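Long-range contacts in neurotoxin (Clostridium botulinum, PDB 2QN0), which cleaves SNARE proteins of the neuronal exocytosis machinery as a zinc-dependent protease, the light chain of botulinum neurotoxin type C1: residues S217-D222 and N368-K373; Y108-D113 and H236-I241; P62-P67 and I256-Y261; L26-N31 and S54-N59. All coordinates share one frame; numbering follows the deposited sequence.

Contact 1. Residues S217-D222 and N368-K373; sequences SEFCMD and NVQNRK
The F219 ring has the methylene CG of Q370 over one face, and the guanidinium of R372 has the M221 sulphur over one of its own, so each segment offers the other a flat group. They meet where strand 219-220, paired antiparallel with strand 201-202, leads into helix 223-238, which carries the HExxH zinc-binding motif of this metalloprotease. Q370 CG lies 3.9 Å from the centroid of the F219 ring, 19° off its normal and shifted toward the rim, a CH-pi contact made possible by CG standing anti to the backbone N. The glutamine then bends at chi2; its NE2 comes 3.7 Å from F219 CE2, with amide and ring planes 75° apart, while OE1 accepts from the backbone N of both N371 and N207. M221 SD sits over the centre of the guanidinium, 3.8 Å from R372 NE. The same NE forms a salt bridge with E360, whose OE2 also takes N371 ND2. R372 touches the zinc ligand H229, its side chain about 6 Å from the metal, beside the active site. D222 OD1 caps helix 223-238 at I224 N and also bonds the Y393 hydroxyl, while OD2 makes a salt bridge to R96. No direct hydrogen bond joins the segments; one water accepts from D222 N at 2.9 Å and donates to Q370 O at 2.8 Å and N371 OD1 at 2.7 Å.

Contact 2. Residues Y108-D113 and H236-I241; sequences YRLSTD and HNLYGI
L238, in the last turn of helix 223-238, pushes its CD2 methyl against the C-terminal end of helix 101-112. Its chi1 of 176° sets CG anti to the backbone N, toward the other segment; from there CD2 lies 3.7 Å from R109 O, 3.6 Å from D113 O and 3.9 Å from the L110 CD2 methyl, while L238 CD1 also approaches D113 O. Next along the chain, Y239 reaches across with its hydroxyl. Its OH donates to D113 OD2 at a short 2.5 Å, using the anti lone pair of that oxygen, which lies at the edge of the phenol ring and near its plane; carboxylate and ring planes are 88° apart. The aliphatic part of R109 covers the same hydroxyl, with R109 CB 3.5 Å from Y239 OH, while the guanidinium turns to E105 and E353. K329 touches both D113 and Y239 and bonds L238 O with its NZ. G240 then takes positive phi and ends the helix in a Schellman motif, in which I241 N bonds H236 O at 2.9 Å. I241 itself turns its side chain to helix 344-357. Two helix C-termini thus meet, one of them closing the helix that supplies the zinc ligands H229 and H233, the HExxH helix characteristic of zincin-type metalloproteases.

Contact 3. Residues P62-P67 and I256-Y261; sequences PRVTSP and IFYSQY
Y258 lies across P67, the two side chains at about a right angle: CG, CD1 and CE1 of the tyrosine meet the proline, and the hydroxyl end meets S66. From CB the side chain continues to CG, which stands anti to the carbonyl carbon and comes 4.1 Å from P67 CB. CD1 makes the tight contact, 3.4 Å from P67 CG and as near to CB of that proline. One atom further, CE1 is 3.7 Å from P67 CA. At the tip, Y258 OH lies 3.8 Å from S66 CB and, more loosely, 4.3 Å from V64 CG1. The second ring, that of Y261, takes P67 on its face: P67 CB stands over the centre, 3.3 Å from the centroid and only 4° off the normal, a close CH-pi contact. P67 therefore packs against two tyrosines, and the peptide bond before it is cis. Y261 begins strand 261-266 and pairs through its backbone with T253 of strand 248-253, so the proline docks on the loop joining these two strands. No hydrogen bond crosses between the segments; this surface contact rests on apolar packing against Y258 and on one proline C-H group, at CB and probably slightly positive, over the face of Y261.

Contact 4. Residues L26-N31 and S54-N59; sequences LNTLAN and SNPNLN
P56 sets its ring against T28 and L29, the two central residues of a type I beta turn from N27 to A30 in the hairpin loop between the antiparallel strands 19-23 and 34-38. Here the packing is tight. P56 CG lies 3.5 Å from T28 OG1 and 3.6 Å from the L29 CD2 methyl, and P56 and L29 lie side by side, running opposite ways. T28 OG1 stands between its backbone N and carbonyl carbon (chi1 64°) and is hydrogen-bonded to N53 O, so the proline meets a hydroxyl whose polar need is met by the chain just before its own segment. The other leucine branch is looser: L29 CD1 and L58 CD2 meet tip to tip at 4.0 Å. Toward solvent the contact thins out further, with T28 CG2 no nearer than 4.5 Å to S54 N, and the CB atoms of exposed S54, N55 and N57 pointing away from the turn. Each segment also contains an Asx turn. N27 OD1 accepts from L29 N at 3.1 Å, with the donor above the carbonyl plane, and also from S51 N, which ties the hairpin loop to the chain leading into 54-59. On the outer side, N57 OD1 takes two donors from one residue, N59 N at 2.7 Å in the carbonyl plane and N59 ND2 at 2.9 Å.

Overall arrangement
Contact 4 closes first along the chain, and its segment 54-59 shares the loop between strand 43-46 and helix 80-97 with segment 62-67 of contact 3, their centres 24 Å apart. That loop rests on the hairpin of the mixed sheet through 54-59 and, a few residues later, on the connection between strands 248-253 and 261-266 through 62-67. Contacts 1 and 2, with centres 27 Å apart, lie toward opposite ends of the zinc-binding helix 223-238: contact 1 at the strand and cap leading into it, contact 2 at its C-terminus. Their segments alternate along the chain, as do those of contacts 1 and 3, so distant parts of the sequence are interlaced within a single protease domain.

Contact 1. Residues S217-D222 and N368-K373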
loop_
_atom_site.group_PDB
_atom_site.type_symbol
_atom_site.label_atom_id
_atom_site.label_comp_id
_atom_site.label_asym_id
_atom_site.label_seq_id
_atom_site.Cartn_x
_atom_site.Cartn_y
_atom_site.Cartn_z
ATOM N N SER A 217 27.547 4.244 9.582
ATOM C CA SER A 217 27.273 4.351 8.156
ATOM C C SER A 217 25.818 4.703 7.893
ATOM O O SER A 217 24.943 4.447 8.722
ATOM C CB SER A 217 27.558 3.018 7.453
ATOM O OG SER A 217 28.918 2.643 7.541
ATOM N N GLU A 218 25.571 5.300 6.732
ATOM C CA GLU A 218 24.213 5.613 6.317
ATOM C C GLU A 218 23.813 4.412 5.463
ATOM O O GLU A 218 24.633 3.884 4.712
ATOM C CB GLU A 218 24.182 6.884 5.473
ATOM C CG GLU A 218 24.268 8.163 6.283
ATOM C CD GLU A 218 24.292 9.397 5.406
ATOM O OE1 GLU A 218 23.641 9.382 4.342
ATOM O OE2 GLU A 218 24.951 10.387 5.788
ATOM N N PHE A 219 22.566 3.973 5.598
ATOM C CA PHE A 219 22.047 2.834 4.844
ATOM C C PHE A 219 20.797 3.297 4.115
ATOM O O PHE A 219 20.201 4.310 4.481
ATOM C CB PHE A 219 21.655 1.696 5.795
ATOM C CG PHE A 219 22.821 0.943 6.378
ATOM C CD1 PHE A 219 23.375 -0.137 5.699
ATOM C CD2 PHE A 219 23.338 1.291 7.624
ATOM C CE1 PHE A 219 24.427 -0.866 6.256
ATOM C CE2 PHE A 219 24.388 0.572 8.187
ATOM C CZ PHE A 219 24.934 -0.511 7.503
ATOM N N CYS A 220 20.400 2.562 3.084
ATOM C CA CYS A 220 19.189 2.905 2.353
ATOM C C CYS A 220 18.113 1.899 2.748
ATOM O O CYS A 220 18.419 0.831 3.280
ATOM C CB CYS A 220 19.427 2.811 0.843
ATOM S SG CYS A 220 19.735 1.115 0.258
ATOM N N MET A 221 16.852 2.249 2.527
ATOM C CA MET A 221 15.775 1.311 2.808
ATOM C C MET A 221 15.669 0.427 1.569
ATOM O O MET A 221 15.845 0.906 0.448
ATOM C CB MET A 221 14.437 2.034 3.001
ATOM C CG MET A 221 14.145 2.468 4.428
ATOM S SD MET A 221 12.440 3.037 4.560
ATOM C CE MET A 221 11.574 1.479 4.562
ATOM N N ASP A 222 15.405 -0.859 1.765
ATOM C CA ASP A 222 15.242 -1.755 0.631
ATOM C C ASP A 222 13.875 -1.403 0.040
ATOM O O ASP A 222 12.882 -1.296 0.768
ATOM C CB ASP A 222 15.246 -3.214 1.092
ATOM C CG ASP A 222 15.185 -4.196 -0.072
ATOM O OD1 ASP A 222 14.388 -3.967 -1.002
ATOM O OD2 ASP A 222 15.930 -5.200 -0.053
ATOM N N ASN A 368 15.689 -10.429 6.114
ATOM C CA ASN A 368 17.089 -10.227 6.472
ATOM C C ASN A 368 17.740 -9.029 5.781
ATOM O O ASN A 368 18.765 -9.167 5.112
ATOM C CB ASN A 368 17.890 -11.496 6.164
ATOM C CG ASN A 368 19.284 -11.461 6.756
ATOM O OD1 ASN A 368 19.457 -11.216 7.953
ATOM N ND2 ASN A 368 20.290 -11.711 5.924
ATOM N N VAL A 369 17.141 -7.854 5.944
ATOM C CA VAL A 369 17.685 -6.637 5.360
ATOM C C VAL A 369 17.846 -5.587 6.447
ATOM O O VAL A 369 17.173 -5.638 7.480
ATOM C CB VAL A 369 16.763 -6.050 4.257
ATOM C CG1 VAL A 369 16.640 -7.036 3.100
ATOM C CG2 VAL A 369 15.390 -5.716 4.836
ATOM N N GLN A 370 18.754 -4.647 6.219
ATOM C CA GLN A 370 18.973 -3.561 7.161
ATOM C C GLN A 370 17.768 -2.647 6.999
ATOM O O GLN A 370 17.203 -2.552 5.909
ATOM C CB GLN A 370 20.252 -2.797 6.798
ATOM C CG GLN A 370 20.599 -1.646 7.738
ATOM C CD GLN A 370 20.864 -2.117 9.158
ATOM O OE1 GLN A 370 19.960 -2.604 9.838
ATOM N NE2 GLN A 370 22.112 -1.977 9.611
ATOM N N ASN A 371 17.363 -1.978 8.073
ATOM C CA ASN A 371 16.226 -1.076 7.986
ATOM C C ASN A 371 16.237 -0.082 9.137
ATOM O O ASN A 371 16.947 -0.270 10.125
ATOM C CB ASN A 371 14.910 -1.869 7.994
ATOM C CG ASN A 371 13.712 -1.012 7.616
ATOM O OD1 ASN A 371 13.776 -0.228 6.670
ATOM N ND2 ASN A 371 12.606 -1.170 8.342
ATOM N N ARG A 372 15.453 0.981 8.997
ATOM C CA ARG A 372 15.366 1.994 10.038
ATOM C C ARG A 372 14.877 1.320 11.315
ATOM O O ARG A 372 14.056 0.407 11.266
ATOM C CB ARG A 372 14.401 3.103 9.609
ATOM C CG ARG A 372 13.030 2.610 9.155
ATOM C CD ARG A 372 12.191 3.758 8.600
ATOM N NE ARG A 372 10.929 3.294 8.024
ATOM C CZ ARG A 372 10.058 4.082 7.399
ATOM N NH1 ARG A 372 10.309 5.379 7.270
ATOM N NH2 ARG A 372 8.937 3.572 6.896
ATOM N N LYS A 373 15.396 1.759 12.456
ATOM C CA LYS A 373 15.008 1.182 13.735
ATOM C C LYS A 373 13.608 1.625 14.154
ATOM O O LYS A 373 12.872 0.867 14.789
ATOM C CB LYS A 373 16.017 1.578 14.810
ATOM C CG LYS A 373 15.780 0.910 16.154
ATOM C CD LYS A 373 16.880 1.277 17.132
ATOM C CE LYS A 373 16.670 0.608 18.479
ATOM N NZ LYS A 373 17.749 0.986 19.436
HETATM O O HOH W 1 14.964 -1.468 4.612
#

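Contact 2. Residues Y108-D113 and H236-I241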
loop_
_atom_site.group_PDB
_atom_site.type_symbol
_atom_site.label_atom_id
_atom_site.label_comp_id
_atom_site.label_asym_id
_atom_site.label_seq_id
_atom_site.Cartn_x
_atom_site.Cartn_y
_atom_site.Cartn_z
ATOM N N TYR A 108 -1.359 -12.765 -1.291
ATOM C CA TYR A 108 -2.531 -13.618 -1.433
ATOM C C TYR A 108 -3.767 -12.939 -0.851
ATOM O O TYR A 108 -4.813 -12.858 -1.496
ATOM C CB TYR A 108 -2.306 -14.952 -0.719
ATOM C CG TYR A 108 -3.536 -15.830 -0.700
ATOM C CD1 TYR A 108 -3.941 -16.526 -1.839
ATOM C CD2 TYR A 108 -4.330 -15.920 0.444
ATOM C CE1 TYR A 108 -5.110 -17.290 -1.839
ATOM C CE2 TYR A 108 -5.499 -16.679 0.453
ATOM C CZ TYR A 108 -5.881 -17.359 -0.692
ATOM O OH TYR A 108 -7.042 -18.100 -0.688
ATOM N N ARG A 109 -3.651 -12.447 0.377
ATOM C CA ARG A 109 -4.788 -11.799 1.018
ATOM C C ARG A 109 -5.258 -10.556 0.275
ATOM O O ARG A 109 -6.447 -10.402 -0.001
ATOM C CB ARG A 109 -4.449 -11.456 2.471
ATOM C CG ARG A 109 -4.123 -12.690 3.299
ATOM C CD ARG A 109 -4.004 -12.377 4.777
ATOM N NE ARG A 109 -3.506 -13.537 5.511
ATOM C CZ ARG A 109 -3.482 -13.639 6.835
ATOM N NH1 ARG A 109 -3.936 -12.648 7.590
ATOM N NH2 ARG A 109 -2.989 -14.731 7.404
ATOM N N LEU A 110 -4.329 -9.666 -0.054
ATOM C CA LEU A 110 -4.692 -8.445 -0.764
ATOM C C LEU A 110 -5.271 -8.689 -2.158
ATOM O O LEU A 110 -6.094 -7.909 -2.636
ATOM C CB LEU A 110 -3.477 -7.524 -0.884
ATOM C CG LEU A 110 -3.035 -6.824 0.405
ATOM C CD1 LEU A 110 -1.756 -6.037 0.147
ATOM C CD2 LEU A 110 -4.144 -5.894 0.884
ATOM N N SER A 111 -4.848 -9.768 -2.805
ATOM C CA SER A 111 -5.318 -10.058 -4.155
ATOM C C SER A 111 -6.509 -10.997 -4.211
ATOM O O SER A 111 -7.068 -11.209 -5.285
ATOM C CB SER A 111 -4.178 -10.652 -4.991
ATOM O OG SER A 111 -3.836 -11.950 -4.537
ATOM N N THR A 112 -6.906 -11.544 -3.064
ATOM C CA THR A 112 -8.026 -12.481 -3.016
ATOM C C THR A 112 -9.235 -11.987 -2.226
ATOM O O THR A 112 -10.360 -12.040 -2.720
ATOM C CB THR A 112 -7.578 -13.832 -2.426
ATOM O OG1 THR A 112 -6.477 -14.340 -3.191
ATOM C CG2 THR A 112 -8.720 -14.835 -2.465
ATOM N N ASP A 113 -9.022 -11.528 -0.995
ATOM C CA ASP A 113 -10.145 -11.041 -0.199
ATOM C C ASP A 113 -10.608 -9.694 -0.725
ATOM O O ASP A 113 -9.810 -8.911 -1.235
ATOM C CB ASP A 113 -9.770 -10.941 1.284
ATOM C CG ASP A 113 -9.704 -12.303 1.954
ATOM O OD1 ASP A 113 -10.460 -13.203 1.532
ATOM O OD2 ASP A 113 -8.916 -12.478 2.904
ATOM N N HIS A 236 -4.951 -3.006 6.309
ATOM C CA HIS A 236 -5.846 -2.421 7.300
ATOM C C HIS A 236 -7.117 -1.924 6.617
ATOM O O HIS A 236 -8.222 -2.106 7.137
ATOM C CB HIS A 236 -5.155 -1.256 8.012
ATOM C CG HIS A 236 -3.851 -1.624 8.648
ATOM N ND1 HIS A 236 -2.889 -0.688 8.961
ATOM C CD2 HIS A 236 -3.351 -2.822 9.032
ATOM C CE1 HIS A 236 -1.851 -1.295 9.508
ATOM N NE2 HIS A 236 -2.106 -2.589 9.564
ATOM N N ASN A 237 -6.957 -1.310 5.444
ATOM C CA ASN A 237 -8.091 -0.779 4.685
ATOM C C ASN A 237 -9.009 -1.873 4.146
ATOM O O ASN A 237 -10.228 -1.723 4.142
ATOM C CB ASN A 237 -7.612 0.067 3.498
ATOM C CG ASN A 237 -6.915 1.343 3.923
ATOM O OD1 ASN A 237 -7.169 1.873 5.002
ATOM N ND2 ASN A 237 -6.043 1.856 3.059
ATOM N N LEU A 238 -8.415 -2.957 3.668
ATOM C CA LEU A 238 -9.185 -4.065 3.120
ATOM C C LEU A 238 -10.022 -4.760 4.189
ATOM O O LEU A 238 -11.173 -5.120 3.950
ATOM C CB LEU A 238 -8.245 -5.082 2.471
ATOM C CG LEU A 238 -8.895 -6.362 1.936
ATOM C CD1 LEU A 238 -10.008 -6.007 0.944
ATOM C CD2 LEU A 238 -7.829 -7.235 1.276
ATOM N N TYR A 239 -9.436 -4.949 5.369
ATOM C CA TYR A 239 -10.132 -5.624 6.459
ATOM C C TYR A 239 -10.951 -4.693 7.349
ATOM O O TYR A 239 -11.516 -5.117 8.361
ATOM C CB TYR A 239 -9.127 -6.433 7.275
ATOM C CG TYR A 239 -8.643 -7.647 6.513
ATOM C CD1 TYR A 239 -9.391 -8.825 6.495
ATOM C CD2 TYR A 239 -7.475 -7.596 5.750
ATOM C CE1 TYR A 239 -8.992 -9.922 5.732
ATOM C CE2 TYR A 239 -7.068 -8.685 4.985
ATOM C CZ TYR A 239 -7.830 -9.842 4.980
ATOM O OH TYR A 239 -7.431 -10.915 4.217
ATOM N N GLY A 240 -11.013 -3.425 6.957
ATOM C CA GLY A 240 -11.807 -2.447 7.682
ATOM C C GLY A 240 -11.381 -2.113 9.096
ATOM O O GLY A 240 -12.227 -1.819 9.948
ATOM N N ILE A 241 -10.079 -2.140 9.354
ATOM C CA ILE A 241 -9.582 -1.825 10.686
ATOM C C ILE A 241 -8.651 -0.615 10.705
ATOM O O ILE A 241 -7.882 -0.430 11.651
ATOM C CB ILE A 241 -8.849 -3.030 11.310
ATOM C CG1 ILE A 241 -7.635 -3.413 10.457
ATOM C CG2 ILE A 241 -9.811 -4.203 11.432
ATOM C CD1 ILE A 241 -6.687 -4.370 11.141
#

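Contact 3. Residues P62-P67 and I256-Y261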
loop_
_atom_site.group_PDB
_atom_site.type_symbol
_atom_site.label_atom_id
_atom_site.label_comp_id
_atom_site.label_asym_id
_atom_site.label_seq_id
_atom_site.Cartn_x
_atom_site.Cartn_y
_atom_site.Cartn_z
ATOM N N PRO A 62 5.793 26.628 -4.261
ATOM C CA PRO A 62 6.335 27.974 -4.053
ATOM C C PRO A 62 6.575 28.275 -2.574
ATOM O O PRO A 62 7.668 28.686 -2.182
ATOM C CB PRO A 62 5.254 28.876 -4.648
ATOM C CG PRO A 62 4.621 28.008 -5.695
ATOM C CD PRO A 62 4.504 26.694 -4.971
ATOM N N ARG A 63 5.545 28.060 -1.760
ATOM C CA ARG A 63 5.621 28.316 -0.325
ATOM C C ARG A 63 6.409 27.259 0.442
ATOM O O ARG A 63 7.195 26.509 -0.136
ATOM C CB ARG A 63 4.211 28.425 0.261
ATOM C CG ARG A 63 3.420 29.627 -0.230
ATOM C CD ARG A 63 4.085 30.931 0.185
ATOM N NE ARG A 63 3.327 32.099 -0.254
ATOM C CZ ARG A 63 3.677 33.356 0.001
ATOM N NH1 ARG A 63 4.777 33.612 0.696
ATOM N NH2 ARG A 63 2.926 34.357 -0.438
ATOM N N VAL A 64 6.186 27.208 1.753
ATOM C CA VAL A 64 6.872 26.256 2.621
ATOM C C VAL A 64 5.936 25.158 3.116
ATOM O O VAL A 64 5.032 25.409 3.912
ATOM C CB VAL A 64 7.478 26.966 3.853
ATOM C CG1 VAL A 64 8.240 25.966 4.707
ATOM C CG2 VAL A 64 8.390 28.097 3.406
ATOM N N THR A 65 6.165 23.939 2.639
ATOM C CA THR A 65 5.360 22.789 3.035
ATOM C C THR A 65 6.173 21.951 4.018
ATOM O O THR A 65 5.632 21.116 4.746
ATOM C CB THR A 65 4.993 21.918 1.815
ATOM O OG1 THR A 65 4.398 22.737 0.801
ATOM C CG2 THR A 65 4.006 20.829 2.217
ATOM N N SER A 66 7.482 22.189 4.028
ATOM C CA SER A 66 8.407 21.487 4.909
ATOM C C SER A 66 7.984 21.687 6.365
ATOM O O SER A 66 6.941 22.284 6.631
ATOM C CB SER A 66 9.827 22.017 4.683
ATOM O OG SER A 66 10.259 21.768 3.357
ATOM N N PRO A 67 8.784 21.199 7.332
ATOM C CA PRO A 67 10.055 20.466 7.262
ATOM C C PRO A 67 10.003 19.196 6.416
ATOM O O PRO A 67 11.037 18.669 6.010
ATOM C CB PRO A 67 10.352 20.161 8.727
ATOM C CG PRO A 67 9.749 21.325 9.434
ATOM C CD PRO A 67 8.421 21.457 8.735
ATOM N N ILE A 256 15.663 15.663 6.008
ATOM C CA ILE A 256 16.922 15.626 5.273
ATOM C C ILE A 256 17.729 16.923 5.367
ATOM O O ILE A 256 18.885 16.972 4.942
ATOM C CB ILE A 256 16.674 15.298 3.780
ATOM C CG1 ILE A 256 15.872 16.420 3.117
ATOM C CG2 ILE A 256 15.904 13.993 3.660
ATOM C CD1 ILE A 256 15.605 16.194 1.636
ATOM N N PHE A 257 17.115 17.966 5.920
ATOM C CA PHE A 257 17.768 19.263 6.076
ATOM C C PHE A 257 17.572 19.841 7.480
ATOM O O PHE A 257 18.515 19.901 8.271
ATOM C CB PHE A 257 17.225 20.262 5.049
ATOM C CG PHE A 257 17.490 19.875 3.621
ATOM C CD1 PHE A 257 18.786 19.631 3.180
ATOM C CD2 PHE A 257 16.442 19.775 2.711
ATOM C CE1 PHE A 257 19.036 19.292 1.850
ATOM C CE2 PHE A 257 16.681 19.436 1.381
ATOM C CZ PHE A 257 17.981 19.195 0.950
ATOM N N TYR A 258 16.344 20.265 7.777
ATOM C CA TYR A 258 15.999 20.853 9.073
ATOM C C TYR A 258 16.406 20.005 10.273
ATOM O O TYR A 258 16.788 18.844 10.132
ATOM C CB TYR A 258 14.490 21.111 9.168
ATOM C CG TYR A 258 13.924 22.104 8.174
ATOM C CD1 TYR A 258 12.646 22.630 8.354
ATOM C CD2 TYR A 258 14.651 22.509 7.054
ATOM C CE1 TYR A 258 12.102 23.533 7.448
ATOM C CE2 TYR A 258 14.113 23.413 6.138
ATOM C CZ TYR A 258 12.838 23.920 6.343
ATOM O OH TYR A 258 12.297 24.816 5.450
ATOM N N SER A 259 16.311 20.604 11.457
ATOM C CA SER A 259 16.648 19.923 12.700
ATOM C C SER A 259 15.367 19.440 13.374
ATOM O O SER A 259 14.266 19.716 12.902
ATOM C CB SER A 259 17.408 20.864 13.640
ATOM O OG SER A 259 16.621 21.989 13.992
ATOM N N GLN A 260 15.526 18.726 14.483
ATOM C CA GLN A 260 14.401 18.172 15.231
ATOM C C GLN A 260 13.172 19.078 15.255
ATOM O O GLN A 260 13.207 20.173 15.818
ATOM C CB GLN A 260 14.848 17.863 16.658
ATOM C CG GLN A 260 13.969 16.870 17.379
ATOM C CD GLN A 260 14.633 16.326 18.620
ATOM O OE1 GLN A 260 14.930 17.073 19.554
ATOM N NE2 GLN A 260 14.881 15.019 18.638
ATOM N N TYR A 261 12.092 18.613 14.632
ATOM C CA TYR A 261 10.836 19.357 14.569
ATOM C C TYR A 261 9.663 18.460 14.971
ATOM O O TYR A 261 9.710 17.250 14.788
ATOM C CB TYR A 261 10.621 19.908 13.158
ATOM C CG TYR A 261 10.602 18.853 12.078
ATOM C CD1 TYR A 261 9.414 18.223 11.707
ATOM C CD2 TYR A 261 11.780 18.466 11.440
ATOM C CE1 TYR A 261 9.400 17.231 10.728
ATOM C CE2 TYR A 261 11.777 17.477 10.463
ATOM C CZ TYR A 261 10.586 16.864 10.114
ATOM O OH TYR A 261 10.589 15.875 9.158
#

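Contact 4. Residues L26-N31 and S54-N59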
loop_
_atom_site.group_PDB
_atom_site.type_symbol
_atom_site.label_atom_id
_atom_site.label_comp_id
_atom_site.label_asym_id
_atom_site.label_seq_id
_atom_site.Cartn_x
_atom_site.Cartn_y
_atom_site.Cartn_z
ATOM N N LEU A 26 -10.812 9.532 -10.142
ATOM C CA LEU A 26 -10.112 10.064 -8.977
ATOM C C LEU A 26 -8.796 10.768 -9.288
ATOM O O LEU A 26 -8.318 11.568 -8.485
ATOM C CB LEU A 26 -9.847 8.942 -7.970
ATOM C CG LEU A 26 -11.067 8.370 -7.240
ATOM C CD1 LEU A 26 -10.684 7.088 -6.527
ATOM C CD2 LEU A 26 -11.602 9.401 -6.250
ATOM N N ASN A 27 -8.207 10.479 -10.447
ATOM C CA ASN A 27 -6.928 11.093 -10.803
ATOM C C ASN A 27 -7.122 12.423 -11.527
ATOM O O ASN A 27 -7.447 12.451 -12.716
ATOM C CB ASN A 27 -6.113 10.137 -11.683
ATOM C CG ASN A 27 -4.665 10.563 -11.820
ATOM O OD1 ASN A 27 -4.274 11.637 -11.358
ATOM N ND2 ASN A 27 -3.856 9.723 -12.465
ATOM N N THR A 28 -6.910 13.524 -10.811
ATOM C CA THR A 28 -7.082 14.853 -11.396
ATOM C C THR A 28 -6.062 15.154 -12.490
ATOM O O THR A 28 -6.199 16.132 -13.223
ATOM C CB THR A 28 -6.994 15.959 -10.321
ATOM O OG1 THR A 28 -5.684 15.967 -9.742
ATOM C CG2 THR A 28 -8.026 15.721 -9.232
ATOM N N LEU A 29 -5.037 14.318 -12.598
ATOM C CA LEU A 29 -4.009 14.497 -13.619
ATOM C C LEU A 29 -4.401 13.810 -14.925
ATOM O O LEU A 29 -3.822 14.084 -15.978
ATOM C CB LEU A 29 -2.676 13.921 -13.135
ATOM C CG LEU A 29 -1.886 14.705 -12.085
ATOM C CD1 LEU A 29 -0.787 13.827 -11.506
ATOM C CD2 LEU A 29 -1.289 15.950 -12.720
ATOM N N ALA A 30 -5.385 12.921 -14.858
ATOM C CA ALA A 30 -5.815 12.177 -16.039
ATOM C C ALA A 30 -7.018 12.787 -16.746
ATOM O O ALA A 30 -8.057 13.026 -16.131
ATOM C CB ALA A 30 -6.113 10.733 -15.659
ATOM N N ASN A 31 -6.869 13.030 -18.046
ATOM C CA ASN A 31 -7.946 13.601 -18.845
ATOM C C ASN A 31 -8.594 12.526 -19.713
ATOM O O ASN A 31 -9.645 12.750 -20.312
ATOM C CB ASN A 31 -7.411 14.733 -19.727
ATOM C CG ASN A 31 -6.820 15.872 -18.917
ATOM O OD1 ASN A 31 -5.795 15.712 -18.254
ATOM N ND2 ASN A 31 -7.471 17.028 -18.959
ATOM N N SER A 54 -7.303 19.687 -7.284
ATOM C CA SER A 54 -7.865 20.303 -8.479
ATOM C C SER A 54 -6.763 21.156 -9.105
ATOM O O SER A 54 -5.917 21.695 -8.390
ATOM C CB SER A 54 -9.068 21.176 -8.110
ATOM O OG SER A 54 -8.709 22.157 -7.154
ATOM N N ASN A 55 -6.765 21.272 -10.429
ATOM C CA ASN A 55 -5.738 22.050 -11.122
ATOM C C ASN A 55 -4.371 21.627 -10.588
ATOM O O ASN A 55 -3.586 22.460 -10.132
ATOM C CB ASN A 55 -5.941 23.547 -10.870
ATOM C CG ASN A 55 -7.340 24.014 -11.212
ATOM O OD1 ASN A 55 -7.788 23.890 -12.353
ATOM N ND2 ASN A 55 -8.039 24.558 -10.224
ATOM N N PRO A 56 -4.066 20.322 -10.645
ATOM C CA PRO A 56 -2.788 19.801 -10.154
ATOM C C PRO A 56 -1.539 20.353 -10.838
ATOM O O PRO A 56 -1.556 20.710 -12.018
ATOM C CB PRO A 56 -2.937 18.295 -10.350
ATOM C CG PRO A 56 -3.778 18.211 -11.578
ATOM C CD PRO A 56 -4.841 19.255 -11.307
ATOM N N ASN A 57 -0.457 20.411 -10.072
ATOM C CA ASN A 57 0.829 20.897 -10.554
ATOM C C ASN A 57 1.901 20.031 -9.895
ATOM O O ASN A 57 1.940 19.914 -8.671
ATOM C CB ASN A 57 1.021 22.363 -10.154
ATOM C CG ASN A 57 2.240 22.988 -10.798
ATOM O OD1 ASN A 57 3.340 22.442 -10.732
ATOM N ND2 ASN A 57 2.052 24.146 -11.421
ATOM N N LEU A 58 2.765 19.425 -10.703
ATOM C CA LEU A 58 3.816 18.560 -10.174
ATOM C C LEU A 58 5.151 19.273 -9.970
ATOM O O LEU A 58 6.165 18.634 -9.686
ATOM C CB LEU A 58 4.010 17.351 -11.096
ATOM C CG LEU A 58 2.758 16.499 -11.338
ATOM C CD1 LEU A 58 3.089 15.348 -12.284
ATOM C CD2 LEU A 58 2.234 15.966 -10.010
ATOM N N ASN A 59 5.154 20.593 -10.115
ATOM C CA ASN A 59 6.378 21.367 -9.932
ATOM C C ASN A 59 6.613 21.658 -8.453
ATOM O O ASN A 59 5.693 21.560 -7.642
ATOM C CB ASN A 59 6.298 22.680 -10.717
ATOM C CG ASN A 59 6.378 22.464 -12.217
ATOM O OD1 ASN A 59 7.414 22.055 -12.739
ATOM N ND2 ASN A 59 5.283 22.731 -12.916
#